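Local coordinates for protein putative hydroxymethylglutaryl-CoA synthase (Streptococcus mutans, PDB 3SQZ) that probably condenses acetyl-CoA with acetoacetyl-CoA to form hydroxymethylglutaryl-CoA, and binds coenzyme A in a thiolase-type fold, at residues Ser235-Trp247 against Phe264-Gly277. Residues are numbered along the deposited sequence; the frame is centred on the assembly and turned at random. Where two conformers were deposited one is given.
Sequences STKQYLDMLKTTW and FCFHLPFPKLALKG. With COA (coenzyme A), chain D.
Tyr239 is the large bump of helix 232-254, driven into the angle between strand 263-266 and helix 271-279. With CG anti to the backbone N (chi1 169°), its ring lies against Leu273, whose CD2 sits over one face, 3.6 Å from the ring centroid, in a CH-pi contact. Beyond the ring, Tyr239 OH donates to His267 O over 3.0 Å, in the carbonyl plane on a lone pair, so the buried hydroxyl spends its proton on the backbone where the strand ends.

Gly277 makes the neighbouring hollow: lacking a side chain, it lets Leu243 CD2 come to 3.4 Å from its CA, while Leu240 CD2 settles over the Lys276-Gly277 peptide. Farther along, the edge of Phe264, through CE2, meets the face of the Trp247 six-membered ring, a T-shaped pair with planes at 85°.

At the other end, Leu273 forks: CD1 meets Thr236 CG2 at 3.7 Å, and CD2 also touches COA S1P. Phe270 lays one face against COA CEP. Lys276 stretches out straight and brings NZ to 2.6 Å from COA O7A of the 3'-phosphate, and a water joins NZ to Thr236 OG1; bent Lys272 binds the same phosphate. Helix, strand end and following helix thus form one wall of the thiolase-fold coenzyme A pocket, with His267, the predicted proton donor/acceptor, beside the thiol end.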
# COMPACT_ATOMS: atom_id res chain seq x y z
N SER A 235 -6.07 13.63 12.70
CA SER A 235 -5.11 12.83 11.96
C SER A 235 -4.50 13.62 10.80
O SER A 235 -3.30 13.56 10.56
CB SER A 235 -5.73 11.53 11.47
OG SER A 235 -4.70 10.69 10.99
N THR A 236 -5.33 14.38 10.08
CA THR A 236 -4.83 15.22 9.00
C THR A 236 -3.81 16.23 9.52
O THR A 236 -2.74 16.40 8.94
CB THR A 236 -5.99 15.94 8.31
OG1 THR A 236 -6.73 15.00 7.53
CG2 THR A 236 -5.48 17.07 7.41
N LYS A 237 -4.14 16.88 10.63
CA LYS A 237 -3.22 17.86 11.21
C LYS A 237 -1.89 17.23 11.62
O LYS A 237 -0.83 17.81 11.42
CB LYS A 237 -3.86 18.55 12.41
CG LYS A 237 -2.98 19.59 13.10
N GLN A 238 -1.95 16.03 12.20
CA GLN A 238 -0.74 15.35 12.65
C GLN A 238 0.07 14.82 11.47
O GLN A 238 1.30 14.87 11.49
CB GLN A 238 -1.09 14.25 13.64
CG GLN A 238 -1.57 14.80 14.96
CD GLN A 238 -0.48 15.58 15.67
OE1 GLN A 238 0.64 15.11 15.83
NE2 GLN A 238 -0.81 16.80 16.09
N TYR A 239 -0.62 14.30 10.46
CA TYR A 239 0.04 13.88 9.21
C TYR A 239 0.83 15.07 8.66
O TYR A 239 2.01 14.94 8.31
CB TYR A 239 -1.02 13.35 8.21
CG TYR A 239 -0.65 13.08 6.73
CD1 TYR A 239 -0.39 14.12 5.84
CD2 TYR A 239 -0.67 11.77 6.20
CE1 TYR A 239 -0.10 13.88 4.49
CE2 TYR A 239 -0.38 11.52 4.83
CZ TYR A 239 -0.10 12.58 3.98
OH TYR A 239 0.17 12.36 2.64
N LEU A 240 0.20 16.24 8.60
CA LEU A 240 0.85 17.42 8.04
C LEU A 240 1.98 17.96 8.91
O LEU A 240 3.00 18.41 8.39
CB LEU A 240 -0.18 18.51 7.73
CG LEU A 240 -1.18 18.14 6.63
CD1 LEU A 240 -2.28 19.18 6.54
CD2 LEU A 240 -0.48 17.99 5.29
N ASP A 241 1.83 17.89 10.23
CA ASP A 241 2.89 18.37 11.11
C ASP A 241 4.10 17.44 11.12
O ASP A 241 5.25 17.90 11.16
CB ASP A 241 2.39 18.60 12.53
CG ASP A 241 3.43 19.29 13.39
OD1 ASP A 241 3.73 20.47 13.11
OD2 ASP A 241 3.97 18.66 14.32
N MET A 242 3.86 16.13 11.11
CA MET A 242 4.97 15.20 11.03
C MET A 242 5.66 15.29 9.67
O MET A 242 6.88 15.17 9.58
CB MET A 242 4.52 13.79 11.35
CG MET A 242 4.07 13.67 12.79
SD MET A 242 3.88 11.99 13.37
CE MET A 242 5.58 11.43 13.46
N LEU A 243 4.89 15.56 8.62
CA LEU A 243 5.50 15.80 7.32
C LEU A 243 6.40 17.03 7.36
O LEU A 243 7.57 16.98 6.98
CB LEU A 243 4.41 15.97 6.25
CG LEU A 243 4.87 16.42 4.87
CD1 LEU A 243 5.81 15.43 4.20
CD2 LEU A 243 3.66 16.68 4.00
N LYS A 244 5.85 18.14 7.84
CA LYS A 244 6.59 19.40 7.89
C LYS A 244 7.88 19.27 8.70
O LYS A 244 8.95 19.68 8.24
CB LYS A 244 5.73 20.51 8.48
CG LYS A 244 6.46 21.83 8.71
CD LYS A 244 5.57 22.86 9.37
CE LYS A 244 6.31 24.17 9.60
NZ LYS A 244 5.41 25.26 10.07
N THR A 245 7.77 18.71 9.90
CA THR A 245 8.91 18.66 10.81
C THR A 245 9.95 17.63 10.36
O THR A 245 11.15 17.86 10.51
CB THR A 245 8.48 18.40 12.28
OG1 THR A 245 7.72 17.19 12.37
CG2 THR A 245 7.66 19.57 12.81
N THR A 246 9.50 16.50 9.83
CA THR A 246 10.45 15.49 9.37
C THR A 246 11.18 15.99 8.12
O THR A 246 12.39 15.82 7.99
CB THR A 246 9.77 14.13 9.12
OG1 THR A 246 9.02 13.76 10.28
CG2 THR A 246 10.82 13.06 8.83
N TRP A 247 10.46 16.63 7.21
CA TRP A 247 11.08 17.15 6.00
C TRP A 247 12.06 18.28 6.30
O TRP A 247 13.14 18.36 5.70
CB TRP A 247 10.00 17.58 5.00
CG TRP A 247 10.49 18.29 3.76
CD1 TRP A 247 10.09 19.51 3.33
CD2 TRP A 247 11.43 17.80 2.78
NE1 TRP A 247 10.72 19.83 2.15
CE2 TRP A 247 11.55 18.81 1.79
CE3 TRP A 247 12.19 16.63 2.64
CZ2 TRP A 247 12.39 18.68 0.69
CZ3 TRP A 247 13.03 16.51 1.54
CH2 TRP A 247 13.12 17.53 0.58
N PHE A 264 7.67 13.79 -5.75
CA PHE A 264 7.49 13.51 -4.33
C PHE A 264 6.27 12.61 -4.19
O PHE A 264 5.21 12.93 -4.73
CB PHE A 264 7.29 14.81 -3.54
CG PHE A 264 7.94 14.82 -2.16
CD1 PHE A 264 7.54 13.92 -1.19
CD2 PHE A 264 8.93 15.74 -1.84
CE1 PHE A 264 8.12 13.91 0.07
CE2 PHE A 264 9.52 15.75 -0.57
CZ PHE A 264 9.11 14.83 0.39
N CYS A 265 6.41 11.48 -3.49
CA CYS A 265 5.31 10.55 -3.24
C CYS A 265 4.90 10.60 -1.78
O CYS A 265 5.76 10.70 -0.90
CB CYS A 265 5.72 9.12 -3.58
SG CYS A 265 5.99 8.84 -5.34
N PHE A 266 3.60 10.50 -1.54
CA PHE A 266 3.03 10.59 -0.21
C PHE A 266 2.17 9.39 0.12
O PHE A 266 1.60 8.76 -0.75
CB PHE A 266 2.16 11.84 -0.10
CG PHE A 266 2.89 13.10 -0.43
CD1 PHE A 266 3.49 13.85 0.56
CD2 PHE A 266 3.01 13.51 -1.75
CE1 PHE A 266 4.19 15.00 0.25
CE2 PHE A 266 3.72 14.66 -2.07
CZ PHE A 266 4.30 15.41 -1.07
N HIS A 267 2.05 9.09 1.40
CA HIS A 267 1.07 8.13 1.86
C HIS A 267 -0.32 8.57 1.37
O HIS A 267 -0.61 9.78 1.36
CB HIS A 267 1.13 8.07 3.39
CG HIS A 267 0.02 7.28 3.99
ND1 HIS A 267 -0.32 6.02 3.54
CD2 HIS A 267 -0.84 7.58 4.99
CE1 HIS A 267 -1.35 5.58 4.23
NE2 HIS A 267 -1.69 6.50 5.12
N LEU A 268 -1.16 7.62 0.98
CA LEU A 268 -2.40 7.90 0.24
C LEU A 268 -3.66 7.25 0.83
O LEU A 268 -4.27 6.38 0.22
CB LEU A 268 -2.23 7.47 -1.23
CG LEU A 268 -1.68 8.54 -2.17
CD1 LEU A 268 -1.16 7.93 -3.46
CD2 LEU A 268 -2.78 9.54 -2.46
N PRO A 269 -4.06 7.69 2.02
CA PRO A 269 -5.33 7.18 2.57
C PRO A 269 -6.52 7.71 1.77
O PRO A 269 -7.54 7.04 1.67
CB PRO A 269 -5.34 7.71 4.00
CG PRO A 269 -4.48 8.92 3.96
CD PRO A 269 -3.42 8.67 2.91
N PHE A 270 -6.36 8.90 1.22
CA PHE A 270 -7.26 9.46 0.21
C PHE A 270 -6.47 10.57 -0.49
O PHE A 270 -5.61 11.20 0.13
CB PHE A 270 -8.59 9.94 0.81
CG PHE A 270 -8.47 10.94 1.94
CD1 PHE A 270 -8.72 12.29 1.72
CD2 PHE A 270 -8.14 10.52 3.22
CE1 PHE A 270 -8.63 13.20 2.76
CE2 PHE A 270 -8.04 11.43 4.26
CZ PHE A 270 -8.29 12.77 4.03
N PRO A 271 -6.72 10.80 -1.78
CA PRO A 271 -5.80 11.70 -2.50
C PRO A 271 -5.80 13.15 -2.02
O PRO A 271 -4.76 13.80 -2.12
CB PRO A 271 -6.25 11.58 -3.96
CG PRO A 271 -6.83 10.21 -4.03
CD PRO A 271 -7.55 10.03 -2.72
N LYS A 272 -6.91 13.66 -1.49
CA LYS A 272 -6.91 15.02 -0.96
C LYS A 272 -5.85 15.22 0.14
O LYS A 272 -5.21 16.27 0.20
CB LYS A 272 -8.30 15.44 -0.47
CG LYS A 272 -8.34 16.76 0.28
CD LYS A 272 -7.97 17.96 -0.60
CE LYS A 272 -9.07 18.31 -1.60
NZ LYS A 272 -10.35 18.71 -0.95
N LEU A 273 -5.66 14.22 1.01
CA LEU A 273 -4.65 14.37 2.06
C LEU A 273 -3.25 14.49 1.47
O LEU A 273 -2.45 15.31 1.91
CB LEU A 273 -4.73 13.23 3.08
CG LEU A 273 -3.76 13.38 4.26
CD1 LEU A 273 -4.00 14.70 4.99
CD2 LEU A 273 -3.91 12.21 5.23
N ALA A 274 -2.97 13.67 0.46
CA ALA A 274 -1.68 13.74 -0.20
C ALA A 274 -1.48 15.09 -0.87
O ALA A 274 -0.37 15.64 -0.88
CB ALA A 274 -1.53 12.62 -1.21
N LEU A 275 -2.54 15.64 -1.46
CA LEU A 275 -2.47 16.97 -2.06
C LEU A 275 -2.15 18.04 -1.01
O LEU A 275 -1.36 18.95 -1.25
CB LEU A 275 -3.78 17.30 -2.79
CG LEU A 275 -3.88 18.70 -3.39
CD1 LEU A 275 -2.79 18.95 -4.44
CD2 LEU A 275 -5.27 18.91 -3.99
N LYS A 276 -2.76 17.93 0.17
CA LYS A 276 -2.42 18.82 1.26
C LYS A 276 -0.94 18.69 1.64
O LYS A 276 -0.27 19.69 1.91
CB LYS A 276 -3.31 18.56 2.47
CG LYS A 276 -4.75 18.97 2.27
CD LYS A 276 -5.57 18.67 3.51
CE LYS A 276 -7.01 19.12 3.34
NZ LYS A 276 -7.77 18.89 4.60
N GLY A 277 -0.43 17.46 1.64
CA GLY A 277 0.97 17.23 1.94
C GLY A 277 1.87 17.88 0.90
O GLY A 277 2.85 18.55 1.22
N1A COA D . -18.03 19.71 -2.50
C2A COA D . -16.68 19.66 -2.41
N3A COA D . -16.08 19.29 -1.22
C4A COA D . -16.85 18.97 -0.15
C5A COA D . -18.25 19.02 -0.23
C6A COA D . -18.83 19.38 -1.38
N6A COA D . -20.26 19.43 -1.49
N7A COA D . -18.77 18.65 0.98
C8A COA D . -17.75 18.38 1.81
N9A COA D . -16.56 18.60 1.08
C1B COA D . -15.21 18.29 1.55
C2B COA D . -14.31 19.24 2.39
O2B COA D . -14.40 20.58 2.55
C3B COA D . -13.05 18.41 2.51
O3B COA D . -11.81 18.74 2.00
P3B COA D . -10.90 19.80 2.67
O7A COA D . -10.25 19.17 3.95
O8A COA D . -9.82 20.11 1.59
O9A COA D . -11.71 21.02 3.01
C4B COA D . -13.60 17.03 2.56
O4B COA D . -14.49 17.03 1.42
C5B COA D . -13.78 16.22 3.79
O5B COA D . -14.82 16.87 4.48
P1A COA D . -15.30 16.32 5.88
O1A COA D . -14.08 16.26 6.89
O2A COA D . -16.41 17.20 6.42
O3A COA D . -15.83 14.84 5.61
P2A COA D . -16.03 13.73 6.72
O4A COA D . -16.47 14.37 8.09
O5A COA D . -17.07 12.74 6.26
O6A COA D . -14.64 12.98 6.95
CBP COA D . -12.47 12.04 6.37
CCP COA D . -13.67 12.85 5.94
CDP COA D . -11.80 12.74 7.50
CEP COA D . -11.50 11.89 5.23
CAP COA D . -12.97 10.69 6.80
OAP COA D . -13.36 9.92 5.73
C9P COA D . -11.99 9.94 7.67
O9P COA D . -11.80 10.23 8.85
N8P COA D . -11.29 8.81 7.03
C7P COA D . -10.21 8.12 7.70
C6P COA D . -8.93 8.92 7.77
C5P COA D . -7.75 8.12 8.34
O5P COA D . -7.74 6.91 8.31
N4P COA D . -6.61 8.85 8.83
C3P COA D . -5.42 8.11 9.29
C2P COA D . -4.19 8.23 8.43
S1P COA D . -3.75 9.85 7.91
O HOH W 1 -7.62 16.14 4.84